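Local coordinates for protein N(G),N(G)-dimethylarginine dimethylaminohydrolase (Pseudomonas aeruginosa, PDB 1H70) that hydrolyses the nitric oxide synthase inhibitors asymmetric dimethylarginine and monomethylarginine to citrulline, releasing dimethylamine or methylamine, at residues Leu43-Val48 with Arg232-Asp237; Ala76-Pro81 with Ile92-Val97; Gln141-Leu146 with Gly153-Leu158; Glu211-Pro216 with Glu224-Leu229. The protein carries 1 engineered substitution. All blocks are in the same frame, centred on the assembly; numbering follows the deposited sequence.

Contacts 2, 3 and 4 each lay a helix against a strand of a beta-alpha-beta unit, the preceding strand in contacts 2 and 4, the following one in contact 3; contact 1 brings the loop after helix 29-43 against strand 232-236. Contacts 2 and 4 are buried, contact 4 apolar and contact 2 apolar but for a carboxylate at its edge; contact 3 lies nearer the surface and sets an isoleucine on bare main chain; contact 1 is small and partly buried, with a threonine hydroxyl against an isoleucine methyl. Contacts 1 and 4 share one sheet, where Arg-232 O lies 2.9 Å from Val-213 N. Contacts 2 and 3 touch chiefly through Ile-77, which packs on Met-142 and Ile-145.

Contact 1: Leu43-Val48 with Arg232-Asp237; sequences LQTCDV and RVIEVD
The hydroxyl OG1 of Thr-45 hydrogen-bonds to the carbonyl of Ala-42, one turn back at the end of helix 29-43, and at the same time rests 3.6 Å from CD1 of Ile-234. With chi1 at 72°, OG1 reaches back to Ala-42 O and also meets the isoleucine methyl. Ile-234 answers with an extended branch: chi2 of 170° carries CD1 out from strand 232-236 to the loop, and the threonine and isoleucine run alongside in opposite senses. The same methyl group lies 4.2 Å from SG of Cys-46, so one carbon atom makes both side-chain contacts. A type I turn from Leu-43 to Cys-46, closed by the bond from Cys-46 N to Leu-43 O at 3.2 Å, presents the two loop residues together. Beyond it, Cys-46 O takes a hydrogen bond from Asn-210, and Asp-47 OD2 forms a salt bridge with NH1 of Arg-212 in the neighbouring strand of the sheet. Ile-234 itself is paired through its backbone with Val-213 and Met-215, and its side chain also reaches Ala-42. With only carbon meeting sulfur and oxygen here, the direct contact is weak van der Waals packing, and the polar bonds that fix the loop's position are made to other residues.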
loop_
_atom_site.group_PDB
_atom_site.type_symbol
_atom_site.label_atom_id
_atom_site.label_comp_id
_atom_site.label_asym_id
_atom_site.label_seq_id
_atom_site.Cartn_x
_atom_site.Cartn_y
_atom_site.Cartn_z
ATOM N N LEU A 43 8.546 6.693 -10.414
ATOM C CA LEU A 43 7.867 7.724 -9.640
ATOM C C LEU A 43 8.370 9.123 -9.966
ATOM O O LEU A 43 7.625 10.108 -9.832
ATOM C CB LEU A 43 7.947 7.451 -8.127
ATOM C CG LEU A 43 7.054 6.303 -7.633
ATOM C CD1 LEU A 43 7.539 5.750 -6.301
ATOM C CD2 LEU A 43 5.584 6.749 -7.545
ATOM N N GLN A 44 9.610 9.243 -10.429
ATOM C CA GLN A 44 10.148 10.537 -10.829
ATOM C C GLN A 44 9.469 11.101 -12.085
ATOM O O GLN A 44 9.643 12.290 -12.392
ATOM C CB GLN A 44 11.651 10.415 -11.115
ATOM C CG GLN A 44 12.566 10.374 -9.899
ATOM C CD GLN A 44 14.035 10.168 -10.290
ATOM O OE1 GLN A 44 14.762 11.144 -10.572
ATOM N NE2 GLN A 44 14.483 8.955 -10.263
ATOM N N THR A 45 8.706 10.266 -12.793
ATOM C CA THR A 45 7.982 10.710 -13.993
ATOM C C THR A 45 6.525 11.019 -13.729
ATOM O O THR A 45 5.776 11.334 -14.664
ATOM C CB THR A 45 8.040 9.669 -15.133
ATOM O OG1 THR A 45 7.221 8.523 -14.845
ATOM C CG2 THR A 45 9.462 9.131 -15.311
ATOM N N CYS A 46 6.112 10.983 -12.468
ATOM C CA CYS A 46 4.697 11.173 -12.140
ATOM C C CYS A 46 4.324 12.538 -11.557
ATOM O O CYS A 46 3.312 12.662 -10.923
ATOM C CB CYS A 46 4.225 10.057 -11.193
ATOM S SG CYS A 46 4.382 8.391 -11.880
ATOM N N ASP A 47 5.145 13.558 -11.750
ATOM C CA ASP A 47 4.839 14.900 -11.272
ATOM C C ASP A 47 4.584 14.994 -9.768
ATOM O O ASP A 47 3.696 15.709 -9.305
ATOM C CB ASP A 47 3.707 15.504 -12.097
ATOM C CG ASP A 47 4.117 15.609 -13.543
ATOM O OD1 ASP A 47 5.348 15.578 -13.812
ATOM O OD2 ASP A 47 3.268 15.656 -14.435
ATOM N N VAL A 48 5.427 14.312 -8.998
ATOM C CA VAL A 48 5.338 14.387 -7.541
ATOM C C VAL A 48 6.742 14.635 -7.004
ATOM O O VAL A 48 7.717 14.379 -7.731
ATOM C CB VAL A 48 4.855 13.048 -6.943
ATOM C CG1 VAL A 48 3.397 12.793 -7.279
ATOM C CG2 VAL A 48 5.701 11.859 -7.470
ATOM N N ARG A 232 -1.557 5.956 -18.331
ATOM C CA ARG A 232 -0.197 5.745 -18.812
ATOM C C ARG A 232 0.388 4.656 -17.924
ATOM O O ARG A 232 0.661 4.906 -16.752
ATOM C CB ARG A 232 0.653 7.002 -18.681
ATOM C CG ARG A 232 0.216 8.113 -19.606
ATOM C CD ARG A 232 1.051 9.383 -19.474
ATOM N NE ARG A 232 2.458 9.154 -19.773
ATOM C CZ ARG A 232 3.385 10.092 -19.659
ATOM N NH1 ARG A 232 3.063 11.315 -19.263
ATOM N NH2 ARG A 232 4.652 9.816 -19.954
ATOM N N VAL A 233 0.566 3.456 -18.476
ATOM C CA VAL A 233 1.060 2.363 -17.648
ATOM C C VAL A 233 2.578 2.241 -17.627
ATOM O O VAL A 233 3.248 2.252 -18.668
ATOM C CB VAL A 233 0.370 1.037 -18.017
ATOM C CG1 VAL A 233 0.805 -0.112 -17.094
ATOM C CG2 VAL A 233 -1.139 1.214 -17.994
ATOM N N ILE A 234 3.117 2.146 -16.414
ATOM C CA ILE A 234 4.553 1.986 -16.214
ATOM C C ILE A 234 4.793 0.631 -15.558
ATOM O O ILE A 234 4.225 0.369 -14.507
ATOM C CB ILE A 234 5.122 3.092 -15.315
ATOM C CG1 ILE A 234 4.778 4.474 -15.879
ATOM C CG2 ILE A 234 6.633 2.901 -15.153
ATOM C CD1 ILE A 234 5.101 5.617 -14.910
ATOM N N GLU A 235 5.616 -0.224 -16.164
ATOM C CA GLU A 235 5.872 -1.541 -15.585
ATOM C C GLU A 235 7.215 -1.551 -14.878
ATOM O O GLU A 235 8.225 -1.106 -15.450
ATOM C CB GLU A 235 5.887 -2.642 -16.667
ATOM C CG GLU A 235 4.532 -2.896 -17.298
ATOM C CD GLU A 235 4.629 -3.841 -18.499
ATOM O OE1 GLU A 235 4.340 -5.045 -18.388
ATOM O OE2 GLU A 235 5.001 -3.352 -19.571
ATOM N N VAL A 236 7.214 -2.029 -13.635
ATOM C CA VAL A 236 8.438 -2.117 -12.835
ATOM C C VAL A 236 8.559 -3.529 -12.274
ATOM O O VAL A 236 7.637 -4.020 -11.631
ATOM C CB VAL A 236 8.430 -1.118 -11.638
ATOM C CG1 VAL A 236 9.655 -1.340 -10.748
ATOM C CG2 VAL A 236 8.424 0.306 -12.121
ATOM N N ASP A 237 9.697 -4.190 -12.486
ATOM C CA ASP A 237 9.814 -5.559 -11.950
ATOM C C ASP A 237 9.970 -5.492 -10.436
ATOM O O ASP A 237 10.866 -4.804 -9.951
ATOM C CB ASP A 237 11.019 -6.257 -12.605
ATOM C CG ASP A 237 11.159 -7.732 -12.246
ATOM O OD1 ASP A 237 10.278 -8.340 -11.590
ATOM O OD2 ASP A 237 12.178 -8.349 -12.656
#

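Contact 2: Ala76-Pro81 with Ile92-Val97; sequences AIITRP and IIEETV
Within 92-97, Glu-94 is the first to come close to Ile-78, and it does so with a carboxylate oxygen: OE1 lies 4.1 Å from CG1 of Ile-78, the glutamate chain running roughly perpendicular to the isoleucine. Its CG stands opposite the backbone N (chi1 -166°), and a bend at chi2 swings the carboxylate over towards the strand. The other oxygen, OE2, forms a salt bridge with Arg-107, so the charge is paired beside the apolar patch. Three residues on, Val-97 points at the strand, its N bonded to Ile-93 O at 3.2 Å. Its CG1 presses against CB of Ala-76 at 3.4 Å, tighter than usual for two carbons. Both methyls of Val-97 receive CD1 of Ile-78, each at 4.1 Å; with CD1 folded back by a chi2 of -60°, the isoleucine tip sits against the valine fork. Helix and strand run nearly antiparallel, at 167°, as expected where a helix returns the chain between the parallel strands 76-78 and 105-107 of a beta-alpha-beta unit. Val-69 of the next strand touches Ile-78, Ile-93 and Val-97 and extends the layer. Just after the strand, Thr-79 OG1 is hydrogen-bonded to the carbonyl of Asp-67, a residue of the citrulline pocket. Aliphatic groups, the methyl of Ala-76 among them, supply the cohesion, while the carboxylate at their edge is probably stabilised by Arg-107.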
loop_
_atom_site.group_PDB
_atom_site.type_symbol
_atom_site.label_atom_id
_atom_site.label_comp_id
_atom_site.label_asym_id
_atom_site.label_seq_id
_atom_site.Cartn_x
_atom_site.Cartn_y
_atom_site.Cartn_z
ATOM N N ALA A 76 -2.599 12.834 9.005
ATOM C CA ALA A 76 -1.849 11.589 8.901
ATOM C C ALA A 76 -2.108 10.838 10.214
ATOM O O ALA A 76 -2.152 11.439 11.294
ATOM C CB ALA A 76 -0.364 11.792 8.714
ATOM N N ILE A 77 -2.283 9.533 10.096
ATOM C CA ILE A 77 -2.527 8.685 11.251
ATOM C C ILE A 77 -1.428 7.642 11.297
ATOM O O ILE A 77 -1.336 6.809 10.390
ATOM C CB ILE A 77 -3.885 7.945 11.116
ATOM C CG1 ILE A 77 -5.040 8.906 10.831
ATOM C CG2 ILE A 77 -4.212 7.173 12.388
ATOM C CD1 ILE A 77 -5.438 8.998 9.333
ATOM N N ILE A 78 -0.604 7.693 12.337
ATOM C CA ILE A 78 0.427 6.697 12.533
ATOM C C ILE A 78 -0.305 5.456 12.999
ATOM O O ILE A 78 -1.146 5.536 13.893
ATOM C CB ILE A 78 1.413 7.152 13.615
ATOM C CG1 ILE A 78 2.048 8.481 13.239
ATOM C CG2 ILE A 78 2.512 6.115 13.859
ATOM C CD1 ILE A 78 2.827 8.473 11.962
ATOM N N THR A 79 -0.001 4.323 12.384
ATOM C CA THR A 79 -0.719 3.105 12.715
ATOM C C THR A 79 -0.072 2.366 13.884
ATOM O O THR A 79 0.662 2.954 14.694
ATOM C CB THR A 79 -0.830 2.212 11.466
ATOM O OG1 THR A 79 0.478 1.789 11.053
ATOM C CG2 THR A 79 -1.454 2.983 10.276
ATOM N N ARG A 80 -0.387 1.079 14.019
ATOM C CA ARG A 80 0.149 0.241 15.079
ATOM C C ARG A 80 0.203 -1.189 14.536
ATOM O O ARG A 80 -0.720 -1.987 14.705
ATOM C CB ARG A 80 -0.745 0.331 16.321
ATOM C CG ARG A 80 -0.124 -0.309 17.565
ATOM C CD ARG A 80 -0.712 0.262 18.876
ATOM N NE ARG A 80 -0.135 -0.413 20.033
ATOM C CZ ARG A 80 -0.546 -1.586 20.512
ATOM N NH1 ARG A 80 -1.576 -2.219 19.957
ATOM N NH2 ARG A 80 0.059 -2.115 21.578
ATOM N N PRO A 81 1.275 -1.491 13.816
ATOM C CA PRO A 81 1.412 -2.790 13.154
ATOM C C PRO A 81 1.135 -3.991 14.029
ATOM O O PRO A 81 1.525 -4.057 15.200
ATOM C CB PRO A 81 2.829 -2.782 12.608
ATOM C CG PRO A 81 3.103 -1.310 12.346
ATOM C CD PRO A 81 2.401 -0.591 13.507
ATOM N N ILE A 92 10.465 5.383 13.366
ATOM C CA ILE A 92 11.448 5.877 12.415
ATOM C C ILE A 92 10.827 6.650 11.265
ATOM O O ILE A 92 11.539 7.272 10.468
ATOM C CB ILE A 92 12.359 4.723 11.909
ATOM C CG1 ILE A 92 11.541 3.593 11.294
ATOM C CG2 ILE A 92 13.194 4.185 13.050
ATOM C CD1 ILE A 92 12.414 2.603 10.555
ATOM N N ILE A 93 9.503 6.668 11.181
ATOM C CA ILE A 93 8.854 7.453 10.127
ATOM C C ILE A 93 8.137 8.676 10.659
ATOM O O ILE A 93 7.732 9.540 9.883
ATOM C CB ILE A 93 7.899 6.606 9.298
ATOM C CG1 ILE A 93 7.688 7.248 7.910
ATOM C CG2 ILE A 93 6.579 6.429 10.027
ATOM C CD1 ILE A 93 7.181 6.297 6.872
ATOM N N GLU A 94 7.969 8.741 11.977
ATOM C CA GLU A 94 7.242 9.834 12.611
ATOM C C GLU A 94 7.763 11.240 12.288
ATOM O O GLU A 94 6.968 12.142 12.067
ATOM C CB GLU A 94 7.126 9.657 14.131
ATOM C CG GLU A 94 6.073 10.615 14.680
ATOM C CD GLU A 94 5.277 10.128 15.870
ATOM O OE1 GLU A 94 5.037 8.901 16.010
ATOM O OE2 GLU A 94 4.868 11.009 16.674
ATOM N N GLU A 95 9.077 11.429 12.253
ATOM C CA GLU A 95 9.627 12.761 11.985
ATOM C C GLU A 95 9.245 13.272 10.590
ATOM O O GLU A 95 8.874 14.439 10.401
ATOM C CB GLU A 95 11.147 12.729 12.202
ATOM N N THR A 96 9.301 12.392 9.598
ATOM C CA THR A 96 8.895 12.771 8.246
ATOM C C THR A 96 7.434 13.162 8.192
ATOM O O THR A 96 7.072 14.155 7.576
ATOM C CB THR A 96 9.136 11.567 7.309
ATOM O OG1 THR A 96 10.524 11.236 7.318
ATOM C CG2 THR A 96 8.749 11.878 5.882
ATOM N N VAL A 97 6.576 12.346 8.808
ATOM C CA VAL A 97 5.130 12.622 8.761
ATOM C C VAL A 97 4.845 13.964 9.438
ATOM O O VAL A 97 4.063 14.789 8.954
ATOM C CB VAL A 97 4.332 11.465 9.436
ATOM C CG1 VAL A 97 2.867 11.823 9.619
ATOM C CG2 VAL A 97 4.474 10.198 8.585
#

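Contact 3: Gln141-Leu146 with Gly153-Leu158; sequences QMIAIL and GSVVRL
Ile-143 rests its side chain directly on the main chain of Gly-153. CG1 approaches the glycine C at 3.9 Å, CG2 comes within 4.0 Å of the glycine O, and CD1 reaches along the strand to the N of Ser-154, also at 3.9 Å. CG1 lies beside the backbone N (chi1 -72°), and an extended chi2 carries CD1 on along the strand to CG2 of Val-155, 4.0 Å away. Because the strand carries no side chain at Gly-153, the backbones draw close: the CA atoms of Ile-143 and Gly-153 are 5.2 Å apart. Helix 136-148 is the connection of a beta-alpha-beta unit, taking the chain from strand 125-130 to strand 152-157 beside it, and its segment runs at 160° to the strand it packs on. Further out, Ile-143 also lies on Ile-128 of strand 125-130, while Leu-146, one turn along, packs on Phe-126 of the same strand. Ser-154 turns away from the helix, and its hydroxyl is hydrogen-bonded to NE2 of His-125. Val-155 has a second neighbour two residues on: its CG1 stands 3.6 Å above the centre of the Arg-157 guanidinium plane. That guanidinium is fixed in turn by a salt bridge from NH1 to Glu-130, at the far end of strand 125-130.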
loop_
_atom_site.group_PDB
_atom_site.type_symbol
_atom_site.label_atom_id
_atom_site.label_comp_id
_atom_site.label_asym_id
_atom_site.label_seq_id
_atom_site.Cartn_x
_atom_site.Cartn_y
_atom_site.Cartn_z
ATOM N N GLN A 141 -10.799 2.572 15.779
ATOM C CA GLN A 141 -10.062 3.772 16.125
ATOM C C GLN A 141 -9.790 4.600 14.874
ATOM O O GLN A 141 -9.946 5.815 14.898
ATOM C CB GLN A 141 -8.762 3.402 16.834
ATOM C CG GLN A 141 -8.948 3.060 18.288
ATOM C CD GLN A 141 -7.613 2.777 18.928
ATOM O OE1 GLN A 141 -6.659 3.507 18.695
ATOM N NE2 GLN A 141 -7.536 1.699 19.705
ATOM N N MET A 142 -9.397 3.941 13.788
ATOM C CA MET A 142 -9.122 4.639 12.532
ATOM C C MET A 142 -10.384 5.283 11.971
ATOM O O MET A 142 -10.366 6.431 11.526
ATOM C CB MET A 142 -8.496 3.680 11.508
ATOM C CG MET A 142 -8.161 4.355 10.174
ATOM S SD MET A 142 -6.783 5.515 10.330
ATOM C CE MET A 142 -5.382 4.379 10.427
ATOM N N ILE A 143 -11.501 4.553 11.975
ATOM C CA ILE A 143 -12.729 5.164 11.426
ATOM C C ILE A 143 -13.117 6.400 12.251
ATOM O O ILE A 143 -13.531 7.423 11.689
ATOM C CB ILE A 143 -13.887 4.137 11.344
ATOM C CG1 ILE A 143 -13.571 3.145 10.202
ATOM C CG2 ILE A 143 -15.216 4.834 11.085
ATOM C CD1 ILE A 143 -14.342 1.857 10.249
ATOM N N ALA A 144 -12.952 6.337 13.574
ATOM C CA ALA A 144 -13.307 7.481 14.434
ATOM C C ALA A 144 -12.449 8.707 14.108
ATOM O O ALA A 144 -12.956 9.839 14.063
ATOM C CB ALA A 144 -13.216 7.110 15.918
ATOM N N ILE A 145 -11.156 8.486 13.871
ATOM C CA ILE A 145 -10.256 9.595 13.533
ATOM C C ILE A 145 -10.653 10.205 12.200
ATOM O O ILE A 145 -10.736 11.429 12.051
ATOM C CB ILE A 145 -8.805 9.115 13.485
ATOM C CG1 ILE A 145 -8.308 8.759 14.886
ATOM C CG2 ILE A 145 -7.910 10.213 12.900
ATOM C CD1 ILE A 145 -7.043 7.873 14.862
ATOM N N LEU A 146 -10.879 9.345 11.207
ATOM C CA LEU A 146 -11.307 9.803 9.887
ATOM C C LEU A 146 -12.587 10.631 10.026
ATOM O O LEU A 146 -12.704 11.683 9.413
ATOM C CB LEU A 146 -11.528 8.638 8.923
ATOM C CG LEU A 146 -10.244 7.893 8.502
ATOM C CD1 LEU A 146 -10.517 6.562 7.791
ATOM C CD2 LEU A 146 -9.417 8.781 7.576
ATOM N N GLY A 153 -15.278 5.834 6.704
ATOM C CA GLY A 153 -14.576 4.563 6.607
ATOM C C GLY A 153 -15.517 3.405 6.890
ATOM O O GLY A 153 -16.560 3.615 7.480
ATOM N N SER A 154 -15.153 2.196 6.477
ATOM C CA SER A 154 -15.981 1.016 6.711
ATOM C C SER A 154 -15.066 -0.194 6.789
ATOM O O SER A 154 -13.906 -0.086 6.375
ATOM C CB SER A 154 -17.023 0.850 5.600
ATOM O OG SER A 154 -16.422 0.749 4.313
ATOM N N VAL A 155 -15.559 -1.300 7.351
ATOM C CA VAL A 155 -14.749 -2.512 7.488
ATOM C C VAL A 155 -15.119 -3.524 6.424
ATOM O O VAL A 155 -16.320 -3.729 6.136
ATOM C CB VAL A 155 -14.898 -3.146 8.888
ATOM C CG1 VAL A 155 -14.121 -4.440 9.028
ATOM C CG2 VAL A 155 -14.413 -2.170 9.935
ATOM N N VAL A 156 -14.095 -4.123 5.820
ATOM C CA VAL A 156 -14.274 -5.176 4.831
ATOM C C VAL A 156 -13.722 -6.458 5.439
ATOM O O VAL A 156 -12.593 -6.478 5.917
ATOM C CB VAL A 156 -13.498 -4.875 3.514
ATOM C CG1 VAL A 156 -13.641 -6.048 2.537
ATOM C CG2 VAL A 156 -14.037 -3.593 2.865
ATOM N N ARG A 157 -14.503 -7.535 5.414
ATOM C CA ARG A 157 -14.053 -8.794 6.000
ATOM C C ARG A 157 -13.195 -9.553 4.992
ATOM O O ARG A 157 -13.523 -9.549 3.804
ATOM C CB ARG A 157 -15.280 -9.624 6.406
ATOM C CG ARG A 157 -16.302 -8.855 7.248
ATOM C CD ARG A 157 -15.748 -8.293 8.580
ATOM N NE ARG A 157 -16.696 -7.308 9.112
ATOM C CZ ARG A 157 -16.690 -6.749 10.308
ATOM N NH1 ARG A 157 -15.770 -7.052 11.218
ATOM N NH2 ARG A 157 -17.630 -5.862 10.601
ATOM N N LEU A 158 -12.101 -10.188 5.424
ATOM C CA LEU A 158 -11.259 -10.968 4.496
ATOM C C LEU A 158 -10.669 -12.184 5.185
ATOM O O LEU A 158 -10.563 -12.227 6.399
ATOM C CB LEU A 158 -10.138 -10.128 3.844
ATOM C CG LEU A 158 -9.106 -9.503 4.795
ATOM C CD1 LEU A 158 -7.976 -10.476 5.097
ATOM C CD2 LEU A 158 -8.556 -8.187 4.221
#

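Contact 4: Glu211-Pro216 with Glu224-Leu229; sequences ERVIMP and EKIARL
In the beta-alpha-beta unit formed by strand 212-216, helix 220-227 and strand 232-236, the helix packs on the first strand; within 224-229, Ile-226 makes the contact with Val-213 and Met-215. The gamma methyl CG2 of Ile-226 faces the valine fork squarely: it is 4.0 Å from Val-213 CB, 4.0 Å from CG1 and 4.1 Å from CG2. The side chain of Ile-226 lies roughly perpendicular to that of Val-213. The other branch of Ile-226 is extended (chi2 170°) and runs along the strand, bringing CD1 to 4.3 Å from SD of Met-215. Its two branches therefore divide the strand between them, the short one on Val-213 and the long one on the thioether. Val-233 of the parallel neighbour strand touches both Ile-226 and Met-215 and widens the apolar layer. On the opposite strand face Ile-214 packs on Ala-42 and Leu-43, so the sheet lies between two helices. Glu-224 points away from the strand, and its OE2 makes a rather long salt bridge of 3.6 Å with NH1 of Arg-228, meeting the guanidinium at its edge and in its plane. This charged pair takes no part in the contact with the strand; what joins helix to strand is dispersion between branched carbons and sulfur, with shape rather than polar direction setting the fit.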
loop_
_atom_site.group_PDB
_atom_site.type_symbol
_atom_site.label_atom_id
_atom_site.label_comp_id
_atom_site.label_asym_id
_atom_site.label_seq_id
_atom_site.Cartn_x
_atom_site.Cartn_y
_atom_site.Cartn_z
ATOM N N GLU A 211 -2.670 9.939 -12.964
ATOM C CA GLU A 211 -3.038 9.390 -14.279
ATOM C C GLU A 211 -2.045 8.391 -14.864
ATOM O O GLU A 211 -2.269 7.856 -15.948
ATOM C CB GLU A 211 -3.484 10.452 -15.285
ATOM C CG GLU A 211 -4.657 11.346 -14.869
ATOM C CD GLU A 211 -5.912 10.689 -14.282
ATOM O OE1 GLU A 211 -6.144 9.465 -14.383
ATOM O OE2 GLU A 211 -6.693 11.475 -13.673
ATOM N N ARG A 212 -0.948 8.132 -14.150
ATOM C CA ARG A 212 -0.007 7.073 -14.486
ATOM C C ARG A 212 -0.442 5.900 -13.611
ATOM O O ARG A 212 -1.034 6.131 -12.536
ATOM C CB ARG A 212 1.441 7.394 -14.091
ATOM C CG ARG A 212 1.775 8.893 -13.914
ATOM C CD ARG A 212 2.119 9.545 -15.167
ATOM N NE ARG A 212 2.795 10.837 -15.281
ATOM C CZ ARG A 212 2.479 12.123 -15.117
ATOM N NH1 ARG A 212 3.429 12.992 -15.460
ATOM N NH2 ARG A 212 1.338 12.594 -14.581
ATOM N N VAL A 213 -0.196 4.675 -14.034
ATOM C CA VAL A 213 -0.499 3.539 -13.163
ATOM C C VAL A 213 0.773 2.707 -13.153
ATOM O O VAL A 213 1.248 2.248 -14.207
ATOM C CB VAL A 213 -1.723 2.699 -13.543
ATOM C CG1 VAL A 213 -1.703 1.396 -12.740
ATOM C CG2 VAL A 213 -3.028 3.414 -13.227
ATOM N N ILE A 214 1.358 2.552 -11.970
ATOM C CA ILE A 214 2.598 1.786 -11.830
ATOM C C ILE A 214 2.224 0.363 -11.435
ATOM O O ILE A 214 1.455 0.169 -10.478
ATOM C CB ILE A 214 3.549 2.437 -10.815
ATOM C CG1 ILE A 214 4.040 3.795 -11.368
ATOM C CG2 ILE A 214 4.748 1.529 -10.554
ATOM C CD1 ILE A 214 4.814 4.647 -10.368
ATOM N N MET A 215 2.708 -0.632 -12.170
ATOM C CA MET A 215 2.309 -2.009 -11.890
ATOM C C MET A 215 3.528 -2.916 -12.023
ATOM O O MET A 215 4.526 -2.516 -12.653
ATOM C CB MET A 215 1.234 -2.458 -12.910
ATOM C CG MET A 215 1.839 -2.634 -14.295
ATOM S SD MET A 215 0.663 -3.262 -15.551
ATOM C CE MET A 215 0.268 -4.809 -14.826
ATOM N N PRO A 216 3.457 -4.114 -11.446
ATOM C CA PRO A 216 4.550 -5.093 -11.565
ATOM C C PRO A 216 4.711 -5.538 -13.022
ATOM O O PRO A 216 3.720 -5.681 -13.780
ATOM C CB PRO A 216 4.077 -6.270 -10.711
ATOM C CG PRO A 216 2.594 -6.125 -10.608
ATOM C CD PRO A 216 2.331 -4.640 -10.653
ATOM N N GLU A 224 -2.925 -4.783 -20.136
ATOM C CA GLU A 224 -3.820 -4.347 -21.218
ATOM C C GLU A 224 -5.184 -3.884 -20.694
ATOM O O GLU A 224 -5.781 -2.931 -21.240
ATOM C CB GLU A 224 -3.949 -5.445 -22.283
ATOM C CG GLU A 224 -4.792 -5.048 -23.487
ATOM C CD GLU A 224 -4.214 -3.901 -24.303
ATOM O OE1 GLU A 224 -3.042 -3.516 -24.110
ATOM O OE2 GLU A 224 -4.951 -3.373 -25.167
ATOM N N LYS A 225 -5.678 -4.529 -19.640
ATOM C CA LYS A 225 -6.951 -4.121 -19.045
ATOM C C LYS A 225 -6.848 -2.687 -18.508
ATOM O O LYS A 225 -7.766 -1.893 -18.662
ATOM C CB LYS A 225 -7.410 -5.123 -17.989
ATOM C CG LYS A 225 -7.691 -6.523 -18.529
ATOM C CD LYS A 225 -8.243 -7.457 -17.451
ATOM C CE LYS A 225 -8.354 -8.887 -17.972
ATOM N NZ LYS A 225 -9.661 -9.474 -17.587
ATOM N N ILE A 226 -5.704 -2.332 -17.917
ATOM C CA ILE A 226 -5.485 -0.970 -17.410
ATOM C C ILE A 226 -5.233 0.036 -18.533
ATOM O O ILE A 226 -5.842 1.101 -18.601
ATOM C CB ILE A 226 -4.275 -0.995 -16.440
ATOM C CG1 ILE A 226 -4.562 -2.031 -15.355
ATOM C CG2 ILE A 226 -4.020 0.390 -15.845
ATOM C CD1 ILE A 226 -3.359 -2.353 -14.459
ATOM N N ALA A 227 -4.339 -0.317 -19.444
ATOM C CA ALA A 227 -3.984 0.554 -20.559
ATOM C C ALA A 227 -5.184 1.035 -21.370
ATOM O O ALA A 227 -5.299 2.219 -21.734
ATOM C CB ALA A 227 -3.012 -0.207 -21.505
ATOM N N ARG A 228 -6.102 0.119 -21.647
ATOM C CA ARG A 228 -7.278 0.467 -22.435
ATOM C C ARG A 228 -8.190 1.468 -21.742
ATOM O O ARG A 228 -8.949 2.184 -22.393
ATOM C CB ARG A 228 -8.002 -0.796 -22.862
ATOM C CG ARG A 228 -7.111 -1.660 -23.733
ATOM C CD ARG A 228 -7.872 -2.839 -24.298
ATOM N NE ARG A 228 -9.018 -2.349 -25.063
ATOM C CZ ARG A 228 -8.914 -1.934 -26.313
ATOM N NH1 ARG A 228 -7.732 -1.958 -26.907
ATOM N NH2 ARG A 228 -9.985 -1.494 -26.960
ATOM N N LEU A 229 -8.096 1.570 -20.422
ATOM C CA LEU A 229 -8.907 2.536 -19.711
ATOM C C LEU A 229 -8.420 3.970 -19.939
ATOM O O LEU A 229 -9.190 4.912 -19.728
ATOM C CB LEU A 229 -9.009 2.172 -18.230
ATOM C CG LEU A 229 -9.905 0.943 -18.020
ATOM C CD1 LEU A 229 -9.553 0.221 -16.743
ATOM C CD2 LEU A 229 -11.368 1.342 -18.051
#